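Local coordinates for elongation factor 1-gamma 1 (Saccharomyces cerevisiae, PDB 1NHY), which serves as the gamma subunit of the eukaryotic elongation factor 1 complex, probably anchoring it to other cell components, and is represented here by its N-terminal GST-like domain, at residues L24-V28 against L70-S74; L102-L107 against I139-F143; L107-I111 against I168-Y172; N149-L153 against R190-T194; F173-T179 against K209-L215. One frame throughout, in Å; residues are numbered along the deposited sequence.

Contact 1. Residues L24-V28 against L70-S74; sequences LKLDV and LVKLS
Two pieces of the thioredoxin-like N-terminal half of a GST-like domain meet here. Segment 24-28 leads from the end of helix 12-24 toward strand 29-31; segment 70-74 is the last turn of helix 63-73 and the residue after it. K25 ends the first helix in a Schellman motif, with phi/psi of 57/37°; L26 is then extended at -65/145°. S74 is the first non-helical residue of the other segment. The register is set by L24 and S74, whose CA atoms lie 6.2 Å apart.

The contact is made by apolar side chains. L26, with chi1/chi2 in m,t, points at the helix end and splits its methyls: CD1 lies 3.5 Å from L70 CB, CD2 3.7 Å from L73 CB. V28 CG2 reaches L73 CD1 at 4.2 Å and L70 CD2 at 4.3 Å.

Methyl groups also press on the backbone and on S74. L24, again m,t, places CD1 3.7 Å from V71 CA and 3.6 Å from S74 CB, while L26 CD1 is 3.4 Å from L70 O.

The polar end of S74 turns elsewhere, its OG bonding D76 N. With no polar bond between the segments, the contact is one of van der Waals fit and burial of apolar surface.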
# COMPACT_ATOMS: atom_id res chain seq x y z
N LEU A 24 -8.30 -10.92 7.64
CA LEU A 24 -9.56 -10.73 8.33
C LEU A 24 -10.47 -11.93 8.14
O LEU A 24 -11.55 -12.00 8.71
CB LEU A 24 -10.25 -9.46 7.84
CG LEU A 24 -9.57 -8.15 8.22
CD1 LEU A 24 -10.52 -7.03 7.86
CD2 LEU A 24 -9.22 -8.09 9.71
N LYS A 25 -9.99 -12.88 7.34
CA LYS A 25 -10.75 -14.09 7.05
C LYS A 25 -12.10 -13.73 6.45
O LYS A 25 -13.11 -14.38 6.73
CB LYS A 25 -10.95 -14.93 8.31
CG LYS A 25 -9.70 -15.64 8.82
CD LYS A 25 -10.09 -16.98 9.45
CE LYS A 25 -8.91 -17.74 10.08
NZ LYS A 25 -9.31 -19.13 10.53
N LEU A 26 -12.13 -12.69 5.63
CA LEU A 26 -13.37 -12.28 5.00
C LEU A 26 -13.82 -13.38 4.06
O LEU A 26 -13.00 -14.06 3.44
CB LEU A 26 -13.16 -10.97 4.23
CG LEU A 26 -12.84 -9.78 5.12
CD1 LEU A 26 -12.50 -8.57 4.27
CD2 LEU A 26 -14.04 -9.49 6.01
N ASP A 27 -15.13 -13.57 3.97
CA ASP A 27 -15.69 -14.59 3.10
C ASP A 27 -15.78 -14.04 1.68
O ASP A 27 -16.77 -14.22 0.97
CB ASP A 27 -17.07 -14.96 3.58
CG ASP A 27 -17.55 -16.27 3.00
OD1 ASP A 27 -17.23 -16.58 1.82
OD2 ASP A 27 -18.26 -16.99 3.75
N VAL A 28 -14.72 -13.36 1.27
CA VAL A 28 -14.68 -12.75 -0.04
C VAL A 28 -13.79 -13.54 -0.99
O VAL A 28 -12.68 -13.93 -0.63
CB VAL A 28 -14.16 -11.31 0.08
CG1 VAL A 28 -14.16 -10.64 -1.27
CG2 VAL A 28 -15.03 -10.56 1.08
N LEU A 70 -13.68 -3.59 2.93
CA LEU A 70 -13.30 -4.89 3.45
C LEU A 70 -13.11 -4.84 4.95
O LEU A 70 -13.66 -5.66 5.69
CB LEU A 70 -12.02 -5.38 2.80
CG LEU A 70 -12.15 -5.58 1.31
CD1 LEU A 70 -10.76 -5.69 0.76
CD2 LEU A 70 -12.99 -6.81 0.99
N VAL A 71 -12.32 -3.89 5.43
CA VAL A 71 -12.11 -3.84 6.87
C VAL A 71 -13.41 -3.85 7.64
O VAL A 71 -13.55 -4.57 8.62
CB VAL A 71 -11.33 -2.62 7.32
CG1 VAL A 71 -11.28 -2.59 8.83
CG2 VAL A 71 -9.92 -2.66 6.75
N LYS A 72 -14.37 -3.03 7.21
CA LYS A 72 -15.65 -2.95 7.89
C LYS A 72 -16.48 -4.23 7.82
O LYS A 72 -17.31 -4.47 8.67
CB LYS A 72 -16.47 -1.79 7.34
CG LYS A 72 -15.90 -0.40 7.64
CD LYS A 72 -15.97 -0.08 9.12
CE LYS A 72 -15.62 1.37 9.36
NZ LYS A 72 -15.60 1.68 10.81
N LEU A 73 -16.26 -5.05 6.79
CA LEU A 73 -16.99 -6.31 6.64
C LEU A 73 -16.63 -7.27 7.75
O LEU A 73 -17.40 -8.16 8.10
CB LEU A 73 -16.63 -6.99 5.33
CG LEU A 73 -17.43 -6.59 4.13
CD1 LEU A 73 -16.81 -7.25 2.93
CD2 LEU A 73 -18.87 -7.03 4.30
N SER A 74 -15.43 -7.09 8.28
CA SER A 74 -14.96 -7.93 9.35
C SER A 74 -15.88 -7.83 10.54
O SER A 74 -16.53 -6.81 10.77
CB SER A 74 -13.55 -7.52 9.75
OG SER A 74 -13.26 -7.88 11.09

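Contact 2. Residues L102-L107 against I139-F143; sequences LANSDL and IVDIF
Both segments are helical and run roughly antiparallel: the short axes of 102-107 and 139-143 make an angle of 154° between their N-to-C directions and approach to 10.7 Å. The nearest CA pair is L107 and I139, 6.0 Å apart. At the C-terminal end of helix 90-107 the backbone widens into a pi-type turn over 103-107, with L107 N bonded to L102 O at 2.8 Å, though the place of L102 O is less certain; in 139-143 the bond from F143 N to I139 O, 3.1 Å, is of the ordinary alpha kind.

I139 does most of the bridging. With both chi angles in m, it sets CG2 3.7 Å from L107 CB, while CD1 comes to 3.7 Å from D106 CB and CG1 to 3.4 Å from D106 O. One turn on, I142 CG2 meets L102 CD1 at 4.1 Å toward the exposed side. On the buried side, F143 (chi1 -84°, chi2 -93°) presents its ring edge to A103, CZ to CB 4.0 Å, and L107, t,p, puts CD2 4.3 Å from F143 CE2. F143 also meets W99 of helix 90-107 and F169 of helix 160-175 edge-to-face, the second carrying the packing into that helix.

Apolar packing between roughly antiparallel neighbours belongs to the all-helical C-terminal domain of the GST fold, where helices 90-107 and 126-147 stand side by side.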
# COMPACT_ATOMS: atom_id res chain seq x y z
N LEU A 102 -0.27 11.02 3.66
CA LEU A 102 1.13 11.34 3.36
C LEU A 102 1.75 10.31 2.44
O LEU A 102 2.55 10.62 1.55
CB LEU A 102 1.94 11.37 4.64
CG LEU A 102 1.82 12.64 5.44
CD1 LEU A 102 2.32 12.43 6.87
CD2 LEU A 102 2.61 13.72 4.72
N ALA A 103 1.39 9.05 2.67
CA ALA A 103 1.90 7.95 1.89
C ALA A 103 1.22 7.91 0.55
O ALA A 103 1.86 8.04 -0.50
CB ALA A 103 1.65 6.66 2.63
N ASN A 104 -0.10 7.73 0.60
CA ASN A 104 -0.92 7.63 -0.59
C ASN A 104 -0.80 8.80 -1.55
O ASN A 104 -1.11 8.68 -2.73
CB ASN A 104 -2.36 7.46 -0.19
CG ASN A 104 -3.04 6.41 -1.00
OD1 ASN A 104 -2.89 6.36 -2.23
ND2 ASN A 104 -3.79 5.54 -0.34
N SER A 105 -0.37 9.93 -1.03
CA SER A 105 -0.20 11.12 -1.86
C SER A 105 1.26 11.53 -1.84
O SER A 105 2.05 11.07 -2.66
CB SER A 105 -1.05 12.25 -1.32
OG SER A 105 -2.37 11.80 -1.10
N ASP A 106 1.62 12.36 -0.87
CA ASP A 106 2.99 12.85 -0.74
C ASP A 106 4.11 11.95 -1.23
O ASP A 106 4.99 12.41 -1.95
CB ASP A 106 3.26 13.25 0.70
CG ASP A 106 2.43 14.43 1.13
OD1 ASP A 106 1.19 14.35 0.99
OD2 ASP A 106 3.00 15.45 1.60
N LEU A 107 4.10 10.69 -0.84
CA LEU A 107 5.16 9.79 -1.24
C LEU A 107 4.90 9.02 -2.54
O LEU A 107 5.78 8.91 -3.38
CB LEU A 107 5.43 8.81 -0.11
CG LEU A 107 6.46 7.71 -0.34
CD1 LEU A 107 7.85 8.31 -0.47
CD2 LEU A 107 6.39 6.74 0.81
N ILE A 139 9.48 13.76 2.10
CA ILE A 139 8.50 12.85 2.69
C ILE A 139 9.20 11.78 3.53
O ILE A 139 8.79 11.48 4.65
CB ILE A 139 7.66 12.13 1.60
CG1 ILE A 139 7.32 13.11 0.48
CG2 ILE A 139 6.37 11.56 2.20
CD1 ILE A 139 6.71 14.44 0.96
N VAL A 140 10.25 11.21 2.96
CA VAL A 140 11.00 10.18 3.64
C VAL A 140 11.43 10.63 5.02
O VAL A 140 11.45 9.85 5.97
CB VAL A 140 12.22 9.78 2.81
CG1 VAL A 140 13.21 9.02 3.65
CG2 VAL A 140 11.76 8.92 1.65
N ASP A 141 11.77 11.91 5.14
CA ASP A 141 12.18 12.43 6.44
C ASP A 141 11.02 12.51 7.39
O ASP A 141 11.17 12.27 8.57
CB ASP A 141 12.82 13.79 6.29
CG ASP A 141 14.08 13.75 5.46
OD1 ASP A 141 14.84 12.75 5.60
OD2 ASP A 141 14.31 14.70 4.67
N ILE A 142 9.84 12.85 6.87
CA ILE A 142 8.64 12.93 7.71
C ILE A 142 8.43 11.60 8.40
O ILE A 142 8.12 11.54 9.60
CB ILE A 142 7.38 13.22 6.88
CG1 ILE A 142 7.57 14.47 6.03
CG2 ILE A 142 6.19 13.42 7.81
CD1 ILE A 142 7.72 15.72 6.88
N PHE A 143 8.58 10.53 7.61
CA PHE A 143 8.43 9.17 8.09
C PHE A 143 9.48 8.82 9.12
O PHE A 143 9.15 8.50 10.27
CB PHE A 143 8.53 8.22 6.92
CG PHE A 143 7.26 8.05 6.20
CD1 PHE A 143 6.39 7.02 6.53
CD2 PHE A 143 6.90 8.95 5.22
CE1 PHE A 143 5.16 6.88 5.89
CE2 PHE A 143 5.67 8.82 4.56
CZ PHE A 143 4.80 7.78 4.90

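Contact 3. Residues L107-I111 against I168-Y172; sequences LCIQI and IFTRY
Y172 is the side chain to place first. With chi1 -80° and chi2 -73° it leaves helix 160-175 toward 107-111, where OH donates a hydrogen bond to L107 O at 2.9 Å. That carbonyl sits where helix 90-107 gives way to a loop whose residues 108-111 keep helical phi/psi without the regular bonds. Two aliphatic chains meet the ring at Y172 CE2, which lies 3.5 Å from I111 CG1 (m,t) and 3.7 Å from L107 CD1. L107 is t,p, a conformation that lays CD2 over the face of the F169 ring as a CH-pi contact, 3.7 Å from the centroid and 14° off the normal. L107 CD2 is also 3.8 Å from I168 CG2. I168, m,t, sets CG2 3.9 Å from C108 CB, and the C108 and I168 CA atoms are 6.1 Å apart. In this GST C-terminal helical domain, helix 160-175 lies centrally: F169 meets F143 of helix 126-147 and W191 of helix 186-197, while T170 and R171 touch helix 12-24 of the N-terminal half.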
# COMPACT_ATOMS: atom_id res chain seq x y z
N LEU A 107 4.10 10.69 -0.84
CA LEU A 107 5.16 9.79 -1.24
C LEU A 107 4.90 9.02 -2.54
O LEU A 107 5.78 8.91 -3.38
CB LEU A 107 5.43 8.81 -0.11
CG LEU A 107 6.46 7.71 -0.34
CD1 LEU A 107 7.85 8.31 -0.47
CD2 LEU A 107 6.39 6.74 0.81
N CYS A 108 3.70 8.47 -2.68
CA CYS A 108 3.35 7.71 -3.87
C CYS A 108 3.45 8.54 -5.14
O CYS A 108 3.73 8.02 -6.22
CB CYS A 108 1.93 7.18 -3.71
SG CYS A 108 1.50 5.90 -4.85
N ILE A 109 3.22 9.85 -5.02
CA ILE A 109 3.26 10.74 -6.17
C ILE A 109 4.55 10.63 -6.96
O ILE A 109 4.53 10.42 -8.17
CB ILE A 109 3.14 12.22 -5.78
CG1 ILE A 109 1.84 12.47 -5.05
CG2 ILE A 109 3.21 13.06 -7.03
CD1 ILE A 109 0.64 11.95 -5.79
N GLN A 110 5.66 10.79 -6.25
CA GLN A 110 6.97 10.75 -6.87
C GLN A 110 7.36 9.49 -7.61
O GLN A 110 8.26 9.53 -8.44
CB GLN A 110 8.02 11.09 -5.82
CG GLN A 110 7.68 12.39 -5.14
CD GLN A 110 7.26 13.45 -6.15
OE1 GLN A 110 6.47 14.32 -5.85
NE2 GLN A 110 7.80 13.36 -7.35
N ILE A 111 6.70 8.37 -7.34
CA ILE A 111 7.06 7.17 -8.05
C ILE A 111 7.05 7.44 -9.57
O ILE A 111 8.01 7.11 -10.28
CB ILE A 111 6.09 6.04 -7.74
CG1 ILE A 111 6.25 5.61 -6.28
CG2 ILE A 111 6.33 4.87 -8.67
CD1 ILE A 111 5.23 4.57 -5.86
N ILE A 168 3.28 1.21 -0.46
CA ILE A 168 3.83 2.25 -1.29
C ILE A 168 5.35 2.23 -1.29
O ILE A 168 5.99 2.21 -2.35
CB ILE A 168 3.29 3.61 -0.85
CG1 ILE A 168 1.81 3.66 -1.23
CG2 ILE A 168 4.09 4.75 -1.48
CD1 ILE A 168 1.04 4.77 -0.59
N PHE A 169 5.93 2.20 -0.09
CA PHE A 169 7.37 2.16 0.06
C PHE A 169 8.02 1.05 -0.76
O PHE A 169 9.11 1.23 -1.30
CB PHE A 169 7.71 1.98 1.53
CG PHE A 169 8.10 3.24 2.20
CD1 PHE A 169 9.32 3.83 1.92
CD2 PHE A 169 7.26 3.85 3.14
CE1 PHE A 169 9.72 5.01 2.56
CE2 PHE A 169 7.65 5.04 3.79
CZ PHE A 169 8.89 5.62 3.50
N THR A 170 7.34 -0.09 -0.87
CA THR A 170 7.86 -1.21 -1.64
C THR A 170 8.70 -0.83 -2.87
O THR A 170 9.93 -0.88 -2.81
CB THR A 170 6.69 -2.11 -2.02
OG1 THR A 170 6.04 -2.52 -0.81
CG2 THR A 170 7.17 -3.33 -2.76
N ARG A 171 8.07 -0.44 -3.98
CA ARG A 171 8.82 -0.07 -5.18
C ARG A 171 10.07 0.79 -4.92
O ARG A 171 11.06 0.70 -5.64
CB ARG A 171 7.91 0.66 -6.17
CG ARG A 171 6.69 -0.16 -6.57
CD ARG A 171 7.06 -1.41 -7.38
NE ARG A 171 6.38 -2.61 -6.89
CZ ARG A 171 5.84 -3.56 -7.67
NH1 ARG A 171 5.89 -3.45 -8.99
NH2 ARG A 171 5.25 -4.62 -7.12
N TYR A 172 10.04 1.64 -3.90
CA TYR A 172 11.21 2.45 -3.59
C TYR A 172 12.34 1.55 -3.05
O TYR A 172 13.51 1.71 -3.41
CB TYR A 172 10.87 3.51 -2.56
CG TYR A 172 10.19 4.72 -3.13
CD1 TYR A 172 10.88 5.64 -3.91
CD2 TYR A 172 8.84 4.96 -2.87
CE1 TYR A 172 10.26 6.79 -4.41
CE2 TYR A 172 8.20 6.10 -3.36
CZ TYR A 172 8.92 7.01 -4.13
OH TYR A 172 8.29 8.14 -4.59

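Contact 4. Residues N149-L153 against R190-T194; sequences NYTYL and RWFNT
R190, in the second turn of helix 186-197, spreads its guanidinium toward two carbonyls of the irregular segment 149-153. There Y150 is extended at -136/140° and T151 turns back at -68/-50°, leaving both carbonyls within reach of the arginine. R190 NH2 donates to Y150 O at 2.9 Å, a weak bond because the angle is only 116°; R190 NH1 donates to T151 O at 3.4 Å, straighter at 161° but long, and also weak. NH2 has a firmer partner in L147 O, at the end of helix 126-147, so the arginine ties that helix end to the loop after it. Its chain is extended through chi1 and chi2 (t,t) and bends at chi3 (p). Nearest in register are T151 and W191, CA atoms 6.6 Å apart.

The loop links helices 126-147 and 160-175 in the C-terminal helical domain of the GST fold, and D162, in the first turn of helix 160-175, is where it is fastened: OD1 accepts from both L153 N and W191 NE1. That aspartate thus satisfies the indole of W191 (chi1 166°, chi2 76°), whose ring edge lies beside T151 O, W191 CD1 to O 3.6 Å. L153, m,t, holds CD2 over one face of the indole, while L153 CD1 is 3.8 Å from W191 CZ2. T194 turns its hydroxyl back on its own helix, OG1 donating to R190 O at 2.9 Å; its CG2 is left 4.1 Å from Y152 OH.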
# COMPACT_ATOMS: atom_id res chain seq x y z
N ASN A 149 10.81 7.50 17.03
CA ASN A 149 10.37 7.42 18.43
C ASN A 149 9.06 6.68 18.53
O ASN A 149 8.48 6.58 19.61
CB ASN A 149 10.19 8.82 19.01
CG ASN A 149 11.28 9.78 18.56
OD1 ASN A 149 12.46 9.59 18.87
ND2 ASN A 149 10.88 10.81 17.81
N TYR A 150 8.59 6.19 17.40
CA TYR A 150 7.34 5.46 17.35
C TYR A 150 7.45 4.19 16.49
O TYR A 150 8.08 4.18 15.43
CB TYR A 150 6.23 6.39 16.83
CG TYR A 150 5.98 7.58 17.74
CD1 TYR A 150 4.97 7.55 18.70
CD2 TYR A 150 6.78 8.73 17.65
CE1 TYR A 150 4.76 8.62 19.56
CE2 TYR A 150 6.58 9.80 18.50
CZ TYR A 150 5.57 9.74 19.46
OH TYR A 150 5.37 10.81 20.32
N THR A 151 6.84 3.12 16.96
CA THR A 151 6.88 1.87 16.24
C THR A 151 6.12 1.93 14.93
O THR A 151 6.62 1.53 13.88
CB THR A 151 6.26 0.75 17.06
OG1 THR A 151 6.93 0.65 18.31
CG2 THR A 151 6.38 -0.57 16.30
N TYR A 152 4.88 2.41 15.03
CA TYR A 152 4.00 2.50 13.89
C TYR A 152 3.75 3.95 13.56
O TYR A 152 4.12 4.83 14.35
CB TYR A 152 2.71 1.76 14.20
CG TYR A 152 3.00 0.33 14.56
CD1 TYR A 152 3.66 -0.50 13.66
CD2 TYR A 152 2.61 -0.21 15.79
CE1 TYR A 152 3.93 -1.82 13.96
CE2 TYR A 152 2.87 -1.54 16.11
CZ TYR A 152 3.53 -2.34 15.18
OH TYR A 152 3.76 -3.67 15.44
N LEU A 153 3.13 4.20 12.42
CA LEU A 153 2.88 5.57 11.97
C LEU A 153 1.85 6.39 12.73
O LEU A 153 2.13 7.49 13.18
CB LEU A 153 2.51 5.57 10.49
CG LEU A 153 3.50 4.93 9.53
CD1 LEU A 153 2.93 4.94 8.11
CD2 LEU A 153 4.80 5.70 9.60
N ARG A 190 13.35 -0.67 9.90
CA ARG A 190 12.80 -1.38 11.05
C ARG A 190 11.30 -1.58 10.81
O ARG A 190 10.81 -2.72 10.71
CB ARG A 190 13.01 -0.54 12.31
CG ARG A 190 12.31 -1.11 13.52
CD ARG A 190 12.50 -0.22 14.73
NE ARG A 190 11.88 1.09 14.58
CZ ARG A 190 10.58 1.29 14.34
NH1 ARG A 190 9.75 0.26 14.20
NH2 ARG A 190 10.11 2.53 14.27
N TRP A 191 10.59 -0.45 10.72
CA TRP A 191 9.15 -0.36 10.49
C TRP A 191 8.71 -1.20 9.30
O TRP A 191 7.78 -2.01 9.40
CB TRP A 191 8.78 1.12 10.26
CG TRP A 191 7.39 1.38 9.68
CD1 TRP A 191 6.19 1.31 10.34
CD2 TRP A 191 7.07 1.65 8.30
NE1 TRP A 191 5.15 1.51 9.46
CE2 TRP A 191 5.65 1.72 8.21
CE3 TRP A 191 7.84 1.84 7.14
CZ2 TRP A 191 4.99 1.97 6.99
CZ3 TRP A 191 7.18 2.08 5.94
CH2 TRP A 191 5.77 2.14 5.87
N PHE A 192 9.36 -0.99 8.17
CA PHE A 192 9.01 -1.70 6.96
C PHE A 192 8.91 -3.20 7.18
O PHE A 192 7.88 -3.82 6.90
CB PHE A 192 10.02 -1.38 5.86
CG PHE A 192 9.63 -1.92 4.51
CD1 PHE A 192 8.41 -1.57 3.93
CD2 PHE A 192 10.47 -2.79 3.83
CE1 PHE A 192 8.04 -2.08 2.69
CE2 PHE A 192 10.11 -3.29 2.59
CZ PHE A 192 8.89 -2.94 2.02
N ASN A 193 9.99 -3.78 7.70
CA ASN A 193 10.04 -5.23 7.92
C ASN A 193 8.97 -5.72 8.88
O ASN A 193 8.36 -6.78 8.67
CB ASN A 193 11.42 -5.65 8.43
CG ASN A 193 12.56 -5.13 7.55
OD1 ASN A 193 12.47 -5.16 6.32
ND2 ASN A 193 13.63 -4.66 8.17
N THR A 194 8.70 -4.96 9.92
CA THR A 194 7.68 -5.39 10.85
C THR A 194 6.33 -5.41 10.17
O THR A 194 5.48 -6.26 10.47
CB THR A 194 7.57 -4.46 12.03
OG1 THR A 194 8.88 -4.08 12.46
CG2 THR A 194 6.85 -5.17 13.17

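Contact 5. Residues F173-T179 against K209-L215; sequences FESLFGT and KFADKPL
The C-terminal tail of the GST-like domain folds back over the end of helix 160-175, in the helical C-terminal half. The helix ends at S175 and a turn leads to G178, N-cap position of helix 179-184; 209-215 wraps across the turn as irregular chain, with F210 at the centre of an inverse gamma turn. The nearest CA pairs are E174 with A211 (4.6 Å), L176 with P214 (4.3 Å) and G178 with D212 (3.4 Å). Backbone bonds fix the tail: L215 N to S175 O at 2.8 Å, and, weakly, A211 N to F173 O at 3.1 Å. The edge of F210 meets the face of F173 in an offset edge-to-face pair, centroids 5.3 Å apart and planes at 75°; L215 (m,t) sets CD1 3.5 Å from S175 CB. G178 lies so tight on the tail that an ideal CB would clash with D212 O, and its CA makes a nearly straight CA-H...O contact, 3.2 Å long, to A211 O, which also accepts from R182 NH1.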
# COMPACT_ATOMS: atom_id res chain seq x y z
N PHE A 173 11.99 0.59 -2.20
CA PHE A 173 12.99 -0.31 -1.65
C PHE A 173 13.51 -1.24 -2.72
O PHE A 173 14.44 -1.99 -2.48
CB PHE A 173 12.41 -1.15 -0.52
CG PHE A 173 12.35 -0.44 0.77
CD1 PHE A 173 13.51 0.08 1.34
CD2 PHE A 173 11.14 -0.23 1.40
CE1 PHE A 173 13.46 0.81 2.51
CE2 PHE A 173 11.07 0.50 2.58
CZ PHE A 173 12.24 1.03 3.14
N GLU A 174 12.92 -1.19 -3.90
CA GLU A 174 13.37 -2.06 -4.96
C GLU A 174 14.18 -1.34 -6.02
O GLU A 174 14.93 -1.98 -6.75
CB GLU A 174 12.18 -2.73 -5.63
CG GLU A 174 11.37 -3.53 -4.67
CD GLU A 174 10.35 -4.41 -5.36
OE1 GLU A 174 9.50 -3.87 -6.11
OE2 GLU A 174 10.40 -5.65 -5.15
N SER A 175 14.06 -0.03 -6.09
CA SER A 175 14.78 0.69 -7.12
C SER A 175 15.56 1.88 -6.61
O SER A 175 16.51 2.30 -7.25
CB SER A 175 13.80 1.17 -8.20
OG SER A 175 12.83 0.17 -8.49
N LEU A 176 15.17 2.44 -5.48
CA LEU A 176 15.89 3.61 -5.01
C LEU A 176 16.52 3.54 -3.64
O LEU A 176 17.48 4.25 -3.37
CB LEU A 176 14.97 4.83 -5.06
CG LEU A 176 14.48 5.23 -6.45
CD1 LEU A 176 13.60 6.45 -6.33
CD2 LEU A 176 15.66 5.50 -7.33
N PHE A 177 16.00 2.69 -2.77
CA PHE A 177 16.56 2.63 -1.43
C PHE A 177 17.53 1.49 -1.27
O PHE A 177 17.13 0.37 -0.92
CB PHE A 177 15.44 2.50 -0.42
CG PHE A 177 14.45 3.61 -0.49
CD1 PHE A 177 14.80 4.84 -1.03
CD2 PHE A 177 13.17 3.45 0.01
CE1 PHE A 177 13.89 5.89 -1.06
CE2 PHE A 177 12.26 4.49 -0.02
CZ PHE A 177 12.62 5.71 -0.55
N GLY A 178 18.80 1.78 -1.52
CA GLY A 178 19.82 0.75 -1.42
C GLY A 178 20.48 0.64 -0.07
O GLY A 178 19.91 1.01 0.97
N THR A 179 21.70 0.12 -0.07
CA THR A 179 22.43 -0.04 1.17
C THR A 179 22.68 1.31 1.84
O THR A 179 22.27 1.52 2.97
CB THR A 179 23.76 -0.76 0.91
OG1 THR A 179 23.48 -2.03 0.28
CG2 THR A 179 24.50 -0.99 2.22
N LYS A 209 13.00 -8.26 -3.58
CA LYS A 209 14.38 -7.86 -3.85
C LYS A 209 14.79 -6.51 -3.26
O LYS A 209 14.56 -5.47 -3.87
CB LYS A 209 14.66 -7.81 -5.37
CG LYS A 209 15.15 -9.14 -5.99
CD LYS A 209 15.64 -8.97 -7.44
CE LYS A 209 16.85 -8.03 -7.55
NZ LYS A 209 17.34 -7.89 -8.95
N PHE A 210 15.40 -6.54 -2.09
CA PHE A 210 15.86 -5.30 -1.45
C PHE A 210 17.02 -4.72 -2.25
O PHE A 210 18.17 -5.00 -1.96
CB PHE A 210 16.35 -5.57 -0.04
CG PHE A 210 15.46 -5.02 1.01
CD1 PHE A 210 15.14 -3.68 1.03
CD2 PHE A 210 14.93 -5.86 1.98
CE1 PHE A 210 14.29 -3.17 1.99
CE2 PHE A 210 14.08 -5.37 2.95
CZ PHE A 210 13.75 -4.03 2.96
N ALA A 211 16.72 -3.90 -3.25
CA ALA A 211 17.76 -3.30 -4.06
C ALA A 211 18.82 -2.61 -3.21
O ALA A 211 18.51 -2.06 -2.15
CB ALA A 211 17.14 -2.31 -5.03
N ASP A 212 20.07 -2.65 -3.66
CA ASP A 212 21.18 -1.98 -2.95
C ASP A 212 21.88 -1.10 -3.99
O ASP A 212 22.87 -0.42 -3.71
CB ASP A 212 22.17 -3.01 -2.39
CG ASP A 212 23.07 -3.62 -3.46
OD1 ASP A 212 23.98 -2.91 -3.97
OD2 ASP A 212 22.87 -4.80 -3.81
N LYS A 213 21.32 -1.14 -5.20
CA LYS A 213 21.82 -0.40 -6.35
C LYS A 213 20.75 0.61 -6.82
O LYS A 213 19.90 0.27 -7.66
CB LYS A 213 22.11 -1.38 -7.48
CG LYS A 213 22.55 -2.78 -7.01
CD LYS A 213 21.90 -3.89 -7.83
CE LYS A 213 20.39 -3.98 -7.60
NZ LYS A 213 20.04 -4.47 -6.24
N PRO A 214 20.77 1.84 -6.27
CA PRO A 214 19.80 2.87 -6.65
C PRO A 214 19.83 3.06 -8.16
O PRO A 214 20.76 3.67 -8.67
CB PRO A 214 20.30 4.10 -5.91
CG PRO A 214 20.85 3.53 -4.67
CD PRO A 214 21.62 2.32 -5.16
N LEU A 215 18.81 2.56 -8.86
CA LEU A 215 18.77 2.70 -10.32
C LEU A 215 19.32 4.04 -10.78
O LEU A 215 18.91 5.09 -10.28
CB LEU A 215 17.35 2.53 -10.84
CG LEU A 215 16.71 1.17 -10.56
CD1 LEU A 215 15.39 1.10 -11.31
CD2 LEU A 215 17.63 0.04 -11.00

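How the contacts relate
Contact 1 stands alone in the thioredoxin-like half, its centre about 25 Å or more from the other centres, yet it is the one buried as a whole. The other four, partly buried and in contact 5 with several exposed residues, form a connected set in the helical half. Contacts 2 and 3 share L107, while helix 160-175 serves contacts 3 and 5 in succession. F169 and F192 carry the set across to contact 4, and F192 meets both F173 and F210 of contact 5. Contacts 1 and 2 are apolar, contact 3 adds one tyrosine hydroxyl bond, and the more peripheral 4 and 5 add carbonyls bonded by an arginine (weakly) or by backbone NH groups to their aromatic packing.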